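Local coordinates for protein 4-oxalmesaconate hydratase (Pseudomonas putida, PDB 5CGZ) that hydrates the enol form of oxalomesaconate to 4-carboxy-4-hydroxy-2-oxoadipate, the third step of gallate degradation, as a zinc-dependent lyase, at residues His33-Phe39 with Ser77-Ile83; Leu111-Leu115 with Ala126-Gln131; Leu95-Ala99 with Glu132-Ile136. Residues are numbered along the deposited sequence.

Overall arrangement
The three contacts belong to one Rossmann-like alpha/beta unit. Contact 1 pairs the strand at one edge of the parallel part of the sheet with its neighbour. Contact 2 lays helix 122-138 against strand 110-112 of the same sheet. Contact 3 crosses that helix with helix 92-105. The centres of contacts 2 and 3 are about 11 Å apart, and each lies about 14 Å from that of contact 1. Leu-37 joins contacts 1 and 2, its CD1 3.7 Å from Ala-126 CB. Phe-81 O of contact 1 is 2.6 Å from Arg-97 NH1 of contact 3. By nearest atoms, the zinc is about 4 Å from the His-113 side chain and about 7 Å from that of Ser-38. Contact 3 lies away from the metal.

Contact 1 of 3, residues His33-Phe39 with Ser77-Ile83; sequences HVVCLSF and SVEFFDI
This is a parallel strand pair at one edge of the sheet, where outer strand 76-80 runs beside strand 31-36. The short strand axes approach to 4.6 Å and cross at -20°. The register pairs His-33 with Ser-77, Val-34 with Val-78, Val-35 with Glu-79 and Cys-36 with Phe-80, at CA-CA distances of 4.5 to 5.1 Å. Four backbone hydrogen bonds hold it: Val-34 N to Ser-77 O (2.8 Å), Glu-79 N to Val-34 O (2.9 Å), Cys-36 N to Glu-79 O (2.9 Å) and Phe-81 N to Cys-36 O (3.0 Å). Leu-37 and Phe-81 then leave extended geometry and Asp-82 turns left-handed (phi/psi 50/56), yet Ile-83 N still hydrogen-bonds Leu-37 O at 2.9 Å. A water bridges Cys-36 O and Asp-82 N, 2.9 Å from each.

One face carries His-33 (t), Val-35, Ser-77 and Glu-79 (p). His-33 ND1 hydrogen-bonds Ser-77 OG (2.7 Å) and its NE2 donates to Glu-79 OE1 (2.5 Å). Glu-79 also forms a salt bridge with Arg-104. On this side Val-35 CG1 sits 3.9 Å from the Phe-81 ring centroid, a CH-pi contact over the face. The other face is apolar: Val-34 CG1 meets Val-78 CG2 at 4.1 Å, and Cys-36 CB meets Phe-80 CD1 at 3.7 Å. Beyond the strand, Phe-39 lies near-parallel to Phe-80 but slid aside, centroids 5.2 Å apart. Ser-38 OG hydrogen-bonds Ala-9 O, beside zinc ligand His-10. Parallel strands covered by helices on both faces, with a metal site beyond their C-terminal ends, are typical of the Rossmann-like PIG-L/MshB fold.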
loop_
_atom_site.group_PDB
_atom_site.type_symbol
_atom_site.label_atom_id
_atom_site.label_comp_id
_atom_site.label_asym_id
_atom_site.label_seq_id
_atom_site.Cartn_x
_atom_site.Cartn_y
_atom_site.Cartn_z
ATOM N N HIS A 33 32.193 4.969 -10.283
ATOM C CA HIS A 33 32.102 6.415 -10.491
ATOM C C HIS A 33 30.967 7.036 -9.682
ATOM O O HIS A 33 29.845 6.523 -9.669
ATOM C CB HIS A 33 31.900 6.740 -11.974
ATOM C CG HIS A 33 31.944 8.209 -12.268
ATOM N ND1 HIS A 33 33.053 8.989 -12.003
ATOM C CD2 HIS A 33 31.010 9.047 -12.783
ATOM C CE1 HIS A 33 32.802 10.240 -12.349
ATOM N NE2 HIS A 33 31.568 10.304 -12.825
ATOM N N VAL A 34 31.260 8.155 -9.034
ATOM C CA VAL A 34 30.280 8.875 -8.234
ATOM C C VAL A 34 29.977 10.240 -8.848
ATOM O O VAL A 34 30.893 11.018 -9.141
ATOM C CB VAL A 34 30.776 9.067 -6.787
ATOM C CG1 VAL A 34 29.789 9.898 -5.964
ATOM C CG2 VAL A 34 31.004 7.720 -6.132
ATOM N N VAL A 35 28.695 10.521 -9.060
ATOM C CA VAL A 35 28.254 11.876 -9.365
ATOM C C VAL A 35 27.619 12.497 -8.118
ATOM O O VAL A 35 26.637 11.967 -7.592
ATOM C CB VAL A 35 27.228 11.925 -10.510
ATOM C CG1 VAL A 35 26.680 13.342 -10.662
ATOM C CG2 VAL A 35 27.835 11.440 -11.815
ATOM N N CYS A 36 28.188 13.607 -7.648
ATOM C CA CYS A 36 27.574 14.423 -6.601
ATOM C C CYS A 36 26.869 15.607 -7.238
ATOM O O CYS A 36 27.521 16.503 -7.772
ATOM C CB CYS A 36 28.614 14.923 -5.606
ATOM S SG CYS A 36 29.506 13.633 -4.738
ATOM N N LEU A 37 25.542 15.622 -7.182
ATOM C CA LEU A 37 24.789 16.653 -7.885
ATOM C C LEU A 37 25.020 18.026 -7.253
ATOM O O LEU A 37 25.049 19.043 -7.950
ATOM C CB LEU A 37 23.295 16.312 -7.910
ATOM C CG LEU A 37 22.924 15.041 -8.692
ATOM C CD1 LEU A 37 21.460 14.669 -8.474
ATOM C CD2 LEU A 37 23.220 15.202 -10.177
ATOM N N SER A 38 25.189 18.044 -5.934
ATOM C CA SER A 38 25.468 19.281 -5.207
ATOM C C SER A 38 26.415 18.957 -4.064
ATOM O O SER A 38 26.803 17.806 -3.899
ATOM C CB SER A 38 24.177 19.919 -4.679
ATOM O OG SER A 38 23.720 19.241 -3.518
ATOM N N PHE A 39 26.783 19.954 -3.269
ATOM C CA PHE A 39 27.698 19.714 -2.158
ATOM C C PHE A 39 26.990 19.658 -0.806
ATOM O O PHE A 39 27.642 19.461 0.224
ATOM C CB PHE A 39 28.779 20.802 -2.111
ATOM C CG PHE A 39 29.680 20.825 -3.320
ATOM C CD1 PHE A 39 30.787 19.989 -3.396
ATOM C CD2 PHE A 39 29.431 21.696 -4.367
ATOM C CE1 PHE A 39 31.621 20.014 -4.499
ATOM C CE2 PHE A 39 30.260 21.731 -5.480
ATOM C CZ PHE A 39 31.359 20.894 -5.546
ATOM N N SER A 77 36.127 7.135 -8.626
ATOM C CA SER A 77 36.280 8.477 -9.164
ATOM C C SER A 77 35.020 9.261 -8.809
ATOM O O SER A 77 33.972 8.664 -8.542
ATOM C CB SER A 77 36.509 8.448 -10.675
ATOM O OG SER A 77 35.436 7.814 -11.349
ATOM N N VAL A 78 35.117 10.586 -8.784
ATOM C CA VAL A 78 33.975 11.420 -8.415
ATOM C C VAL A 78 33.945 12.711 -9.231
ATOM O O VAL A 78 34.989 13.303 -9.513
ATOM C CB VAL A 78 33.996 11.759 -6.907
ATOM C CG1 VAL A 78 35.295 12.455 -6.538
ATOM C CG2 VAL A 78 32.781 12.616 -6.525
ATOM N N GLU A 79 32.752 13.128 -9.641
ATOM C CA GLU A 79 32.601 14.422 -10.297
ATOM C C GLU A 79 31.473 15.195 -9.634
ATOM O O GLU A 79 30.615 14.607 -8.965
ATOM C CB GLU A 79 32.349 14.260 -11.800
ATOM C CG GLU A 79 30.976 13.747 -12.165
ATOM C CD GLU A 79 30.818 13.534 -13.662
ATOM O OE1 GLU A 79 30.862 12.366 -14.115
ATOM O OE2 GLU A 79 30.644 14.532 -14.389
ATOM N N PHE A 80 31.481 16.512 -9.824
ATOM C CA PHE A 80 30.567 17.404 -9.122
ATOM C C PHE A 80 29.762 18.269 -10.092
ATOM O O PHE A 80 30.330 19.118 -10.768
ATOM C CB PHE A 80 31.366 18.283 -8.151
ATOM C CG PHE A 80 32.217 17.493 -7.200
ATOM C CD1 PHE A 80 31.681 16.993 -6.020
ATOM C CD2 PHE A 80 33.547 17.228 -7.493
ATOM C CE1 PHE A 80 32.457 16.254 -5.145
ATOM C CE2 PHE A 80 34.329 16.490 -6.619
ATOM C CZ PHE A 80 33.781 16.002 -5.443
ATOM N N PHE A 81 28.449 18.054 -10.175
ATOM C CA PHE A 81 27.632 18.857 -11.083
ATOM C C PHE A 81 27.423 20.266 -10.542
ATOM O O PHE A 81 27.131 21.182 -11.307
ATOM C CB PHE A 81 26.259 18.217 -11.335
ATOM C CG PHE A 81 26.263 17.133 -12.374
ATOM C CD1 PHE A 81 27.442 16.504 -12.746
ATOM C CD2 PHE A 81 25.076 16.744 -12.982
ATOM C CE1 PHE A 81 27.435 15.498 -13.703
ATOM C CE2 PHE A 81 25.062 15.744 -13.935
ATOM C CZ PHE A 81 26.244 15.114 -14.295
ATOM N N ASP A 82 27.532 20.423 -9.224
ATOM C CA ASP A 82 27.345 21.719 -8.572
ATOM C C ASP A 82 26.063 22.453 -8.986
ATOM O O ASP A 82 26.125 23.606 -9.427
ATOM C CB ASP A 82 28.561 22.614 -8.852
ATOM C CG ASP A 82 28.571 23.885 -8.001
ATOM O OD1 ASP A 82 27.977 23.893 -6.900
ATOM O OD2 ASP A 82 29.171 24.884 -8.438
ATOM N N ILE A 83 24.901 21.816 -8.834
ATOM C CA ILE A 83 23.656 22.475 -9.232
ATOM C C ILE A 83 22.909 23.126 -8.062
ATOM O O ILE A 83 21.863 23.743 -8.266
ATOM C CB ILE A 83 22.683 21.505 -9.946
ATOM C CG1 ILE A 83 22.215 20.396 -8.990
ATOM C CG2 ILE A 83 23.330 20.928 -11.217
ATOM C CD1 ILE A 83 21.190 19.435 -9.625
HETATM O O HOH W 1 28.310 19.144 -6.759
HETATM O O HOH W 2 25.983 22.497 -5.534
#

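Contact 2 of 3, residues Leu111-Leu115 with Ala126-Gln131; sequences LSHSL and AMHLAQ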
loop_
_atom_site.group_PDB
_atom_site.type_symbol
_atom_site.label_atom_id
_atom_site.label_comp_id
_atom_site.label_asym_id
_atom_site.label_seq_id
_atom_site.Cartn_x
_atom_site.Cartn_y
_atom_site.Cartn_z
ATOM N N LEU A 111 23.407 3.182 -7.866
ATOM C CA LEU A 111 22.925 3.415 -6.504
ATOM C C LEU A 111 22.494 4.870 -6.358
ATOM O O LEU A 111 23.214 5.779 -6.784
ATOM C CB LEU A 111 24.014 3.092 -5.476
ATOM C CG LEU A 111 24.742 1.757 -5.595
ATOM C CD1 LEU A 111 25.667 1.567 -4.409
ATOM C CD2 LEU A 111 23.733 0.624 -5.677
ATOM N N SER A 112 21.321 5.103 -5.776
ATOM C CA SER A 112 20.913 6.471 -5.469
ATOM C C SER A 112 19.933 6.464 -4.290
ATOM O O SER A 112 19.846 5.464 -3.567
ATOM C CB SER A 112 20.311 7.156 -6.705
ATOM O OG SER A 112 20.255 8.567 -6.525
ATOM N N HIS A 113 19.201 7.563 -4.104
ATOM C CA HIS A 113 18.357 7.756 -2.909
ATOM C C HIS A 113 16.972 7.109 -3.008
ATOM O O HIS A 113 16.518 6.763 -4.093
ATOM C CB HIS A 113 18.164 9.253 -2.629
ATOM C CG HIS A 113 19.434 9.992 -2.349
ATOM N ND1 HIS A 113 19.880 10.253 -1.066
ATOM C CD2 HIS A 113 20.348 10.550 -3.175
ATOM C CE1 HIS A 113 21.011 10.927 -1.120
ATOM N NE2 HIS A 113 21.319 11.125 -2.392
ATOM N N SER A 114 16.290 6.984 -1.873
ATOM C CA SER A 114 14.907 6.510 -1.867
ATOM C C SER A 114 14.016 7.507 -2.598
ATOM O O SER A 114 14.328 8.700 -2.654
ATOM C CB SER A 114 14.408 6.303 -0.425
ATOM O OG SER A 114 14.404 7.528 0.299
ATOM N N LEU A 115 12.898 7.031 -3.139
ATOM C CA LEU A 115 12.003 7.888 -3.923
ATOM C C LEU A 115 11.056 8.708 -3.050
ATOM O O LEU A 115 10.388 9.607 -3.536
ATOM C CB LEU A 115 11.199 7.053 -4.929
ATOM C CG LEU A 115 11.898 6.952 -6.297
ATOM C CD1 LEU A 115 11.034 6.288 -7.341
ATOM C CD2 LEU A 115 12.321 8.346 -6.776
ATOM N N ALA A 126 17.216 13.478 -6.823
ATOM C CA ALA A 126 18.434 12.817 -7.290
ATOM C C ALA A 126 18.120 11.449 -7.894
ATOM O O ALA A 126 18.652 11.090 -8.953
ATOM C CB ALA A 126 19.439 12.671 -6.144
ATOM N N MET A 127 17.259 10.679 -7.227
ATOM C CA MET A 127 16.930 9.351 -7.741
ATOM C C MET A 127 16.092 9.444 -9.024
ATOM O O MET A 127 16.271 8.640 -9.944
ATOM C CB MET A 127 16.211 8.515 -6.673
ATOM C CG MET A 127 15.663 7.176 -7.192
ATOM S SD MET A 127 16.900 6.070 -7.921
ATOM C CE MET A 127 17.217 4.914 -6.574
ATOM N N HIS A 128 15.193 10.425 -9.102
ATOM C CA HIS A 128 14.413 10.621 -10.325
ATOM C C HIS A 128 15.311 11.017 -11.499
ATOM O O HIS A 128 15.107 10.546 -12.621
ATOM C CB HIS A 128 13.318 11.673 -10.115
ATOM C CG HIS A 128 12.061 11.106 -9.538
ATOM N ND1 HIS A 128 11.430 11.647 -8.438
ATOM C CD2 HIS A 128 11.328 10.025 -9.898
ATOM C CE1 HIS A 128 10.358 10.929 -8.152
ATOM N NE2 HIS A 128 10.274 9.939 -9.021
ATOM N N LEU A 129 16.306 11.866 -11.235
ATOM C CA LEU A 129 17.313 12.202 -12.245
ATOM C C LEU A 129 18.063 10.956 -12.695
ATOM O O LEU A 129 18.219 10.706 -13.891
ATOM C CB LEU A 129 18.306 13.233 -11.706
ATOM C CG LEU A 129 17.820 14.675 -11.783
ATOM C CD1 LEU A 129 18.736 15.589 -10.973
ATOM C CD2 LEU A 129 17.754 15.114 -13.246
ATOM N N ALA A 130 18.525 10.178 -11.719
ATOM C CA ALA A 130 19.263 8.956 -11.999
ATOM C C ALA A 130 18.445 8.015 -12.876
ATOM O O ALA A 130 18.955 7.463 -13.847
ATOM C CB ALA A 130 19.663 8.259 -10.690
ATOM N N GLN A 131 17.167 7.841 -12.545
ATOM C CA GLN A 131 16.341 6.902 -13.292
ATOM C C GLN A 131 15.986 7.418 -14.677
ATOM O O GLN A 131 16.068 6.669 -15.655
ATOM C CB GLN A 131 15.066 6.561 -12.518
ATOM C CG GLN A 131 15.336 5.639 -11.345
ATOM C CD GLN A 131 14.061 5.146 -10.678
ATOM O OE1 GLN A 131 13.039 4.952 -11.330
ATOM N NE2 GLN A 131 14.127 4.926 -9.372
#
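Strand 111-112 ends here, continues extended through His-113 and Ser-114, then turns at Leu-115 (phi/psi -82/-11), while 126-131 is regular helix, with Ala-130 N hydrogen-bonded to Ala-126 O at 2.9 Å. The closest CA pair is His-113 and Met-127, 5.3 Å apart. This is helix-on-sheet packing in the Rossmann-like alpha/beta fold: helix 122-138 lies over strand 110-112. No hydrogen bond joins the two segments.

Small side chains meet where Ser-112 CB is 4.2 Å from Ala-130 CB. Ser-112 OG is 3.6 Å from Met-127 CA. That hydroxyl is hydrogen-bonded to Val-7 O of the adjoining strand. Met-127 is the main helix residue facing the strand end, its CB within 3.1 Å of His-113 O.

His-113 links the packing to the metal site. Its NE2 hydrogen-bonds Ala-9 N, and its ring stacks on zinc ligand His-123. The ring also touches the helix, with CD2 3.8 Å from Ala-126 CB. His-113 thus neighbours the zinc site of His-10, Asp-13, Glu-44 and His-123.

Gln-131 NE2 makes a weak hydrogen bond to Met-127 SD at 3.3 Å. Leu-115 CD2 touches Met-127 CG at 3.6 Å and sits over the His-128 ring face, 3.5 Å from its centroid.

Contact 3 of 3, residues Leu95-Ala99 with Glu132-Ile136; sequences LFRLA and EARII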
loop_
_atom_site.group_PDB
_atom_site.type_symbol
_atom_site.label_atom_id
_atom_site.label_comp_id
_atom_site.label_asym_id
_atom_site.label_seq_id
_atom_site.Cartn_x
_atom_site.Cartn_y
_atom_site.Cartn_z
ATOM N N LEU A 95 19.576 16.730 -16.875
ATOM C CA LEU A 95 19.202 15.386 -17.305
ATOM C C LEU A 95 20.140 14.854 -18.386
ATOM O O LEU A 95 20.635 13.727 -18.290
ATOM C CB LEU A 95 17.755 15.387 -17.803
ATOM C CG LEU A 95 17.218 14.030 -18.249
ATOM C CD1 LEU A 95 17.086 13.092 -17.057
ATOM C CD2 LEU A 95 15.883 14.202 -18.952
ATOM N N PHE A 96 20.398 15.665 -19.412
ATOM C CA PHE A 96 21.297 15.252 -20.495
ATOM C C PHE A 96 22.752 15.103 -20.005
ATOM O O PHE A 96 23.474 14.197 -20.434
ATOM C CB PHE A 96 21.213 16.244 -21.661
ATOM C CG PHE A 96 19.882 16.231 -22.378
ATOM C CD1 PHE A 96 19.226 15.032 -22.641
ATOM C CD2 PHE A 96 19.284 17.414 -22.784
ATOM C CE1 PHE A 96 18.012 15.018 -23.300
ATOM C CE2 PHE A 96 18.061 17.406 -23.450
ATOM C CZ PHE A 96 17.426 16.209 -23.705
ATOM N N ARG A 97 23.178 15.993 -19.113
ATOM C CA ARG A 97 24.487 15.879 -18.462
ATOM C C ARG A 97 24.634 14.489 -17.845
ATOM O O ARG A 97 25.634 13.800 -18.035
ATOM C CB ARG A 97 24.666 16.950 -17.368
ATOM C CG ARG A 97 25.278 18.291 -17.810
ATOM C CD ARG A 97 26.466 18.715 -16.902
ATOM N NE ARG A 97 26.079 19.544 -15.759
ATOM C CZ ARG A 97 26.904 19.936 -14.782
ATOM N NH1 ARG A 97 26.435 20.691 -13.804
ATOM N NH2 ARG A 97 28.190 19.579 -14.770
ATOM N N LEU A 98 23.617 14.083 -17.085
ATOM C CA LEU A 98 23.658 12.791 -16.409
ATOM C C LEU A 98 23.551 11.630 -17.404
ATOM O O LEU A 98 24.222 10.611 -17.247
ATOM C CB LEU A 98 22.545 12.702 -15.352
ATOM C CG LEU A 98 22.648 11.531 -14.370
ATOM C CD1 LEU A 98 24.057 11.454 -13.761
ATOM C CD2 LEU A 98 21.599 11.670 -13.260
ATOM N N ALA A 99 22.712 11.774 -18.428
ATOM C CA ALA A 99 22.626 10.746 -19.466
ATOM C C ALA A 99 23.981 10.538 -20.141
ATOM O O ALA A 99 24.336 9.411 -20.498
ATOM C CB ALA A 99 21.566 11.101 -20.504
ATOM N N GLU A 132 15.591 8.686 -14.776
ATOM C CA GLU A 132 15.193 9.192 -16.078
ATOM C C GLU A 132 16.416 9.303 -17.003
ATOM O O GLU A 132 16.320 8.978 -18.188
ATOM C CB GLU A 132 14.465 10.544 -15.977
ATOM C CG GLU A 132 13.788 10.890 -17.323
ATOM C CD GLU A 132 12.947 12.154 -17.298
ATOM O OE1 GLU A 132 13.072 12.943 -16.340
ATOM O OE2 GLU A 132 12.154 12.355 -18.250
ATOM N N ALA A 133 17.563 9.736 -16.470
ATOM C CA ALA A 133 18.778 9.829 -17.295
ATOM C C ALA A 133 19.176 8.455 -17.838
ATOM O O ALA A 133 19.636 8.324 -18.981
ATOM C CB ALA A 133 19.932 10.436 -16.504
ATOM N N ARG A 134 19.003 7.431 -17.009
ATOM C CA ARG A 134 19.250 6.058 -17.424
ATOM C C ARG A 134 18.408 5.676 -18.643
ATOM O O ARG A 134 18.904 5.061 -19.597
ATOM C CB ARG A 134 18.957 5.111 -16.255
ATOM C CG ARG A 134 19.106 3.623 -16.533
ATOM C CD ARG A 134 18.826 2.882 -15.219
ATOM N NE ARG A 134 18.623 1.443 -15.373
ATOM C CZ ARG A 134 17.507 0.876 -15.833
ATOM N NH1 ARG A 134 16.474 1.621 -16.222
ATOM N NH2 ARG A 134 17.434 -0.445 -15.913
ATOM N N ILE A 135 17.126 6.035 -18.608
ATOM C CA ILE A 135 16.228 5.717 -19.709
ATOM C C ILE A 135 16.580 6.528 -20.970
ATOM O O ILE A 135 16.565 5.986 -22.078
ATOM C CB ILE A 135 14.756 5.958 -19.312
ATOM C CG1 ILE A 135 14.340 4.974 -18.201
ATOM C CG2 ILE A 135 13.841 5.832 -20.531
ATOM C CD1 ILE A 135 13.047 5.338 -17.492
ATOM N N ILE A 136 16.893 7.813 -20.810
ATOM C CA ILE A 136 17.338 8.623 -21.949
ATOM C C ILE A 136 18.541 7.955 -22.619
ATOM O O ILE A 136 18.604 7.850 -23.847
ATOM C CB ILE A 136 17.729 10.063 -21.540
ATOM C CG1 ILE A 136 16.552 10.780 -20.862
ATOM C CG2 ILE A 136 18.245 10.859 -22.766
ATOM C CD1 ILE A 136 15.279 10.775 -21.676
#
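Apolar packing makes up the whole contact between helix 92-105 and helix 122-138; no hydrogen bond crosses it. The short axes come within 8.3 Å and cross at -65°. Ala-99 and Ala-133 form the nearest CA pair, 4.5 Å apart. Alanine at both positions lets the backbones come this close.

Ala-133 points at the other helix. Its CB lies 3.6 Å from Ala-99 N, 3.6 Å from Leu-98 CG and 3.9 Å from Leu-95 CD1. The methyl packs against Leu-95, Leu-98 and Ala-99, positions i, i+3 and i+4 of the other helix. Leu-95 reaches further across: its CD1 is 3.4 Å from Ala-133 N and 3.8 Å from Glu-132 CB.

Ile-136, one turn after Glu-132, widens the apolar patch. Its CG1 meets Leu-95 CD2 at 4.0 Å, and its CG2 meets Ala-99 CB at 4.0 Å. The same CG2 lies at the edge of the Phe-96 ring, 4.2 Å from CE1. The Phe-96 ring also meets that of Tyr-142.

Polar groups bond outside the pair. Glu-132 OE1 forms a salt bridge with Arg-89 of a neighbouring subunit, whose Pro-87 packs on Leu-95, Phe-96 and Glu-132. The CA-to-CB bond of Arg-97 points away from helix 122-138. In the conformer given, its NH1 hydrogen-bonds Phe-81 O, and the side chain makes a cation-pi contact with the Phe-81 ring. Arg-134 NE hydrogen-bonds Pro-152 O.

The contact lies away from the zinc site. It is helix-helix packing between successive beta-alpha units of a Rossmann-like fold, here placed at a subunit interface of the hexamer.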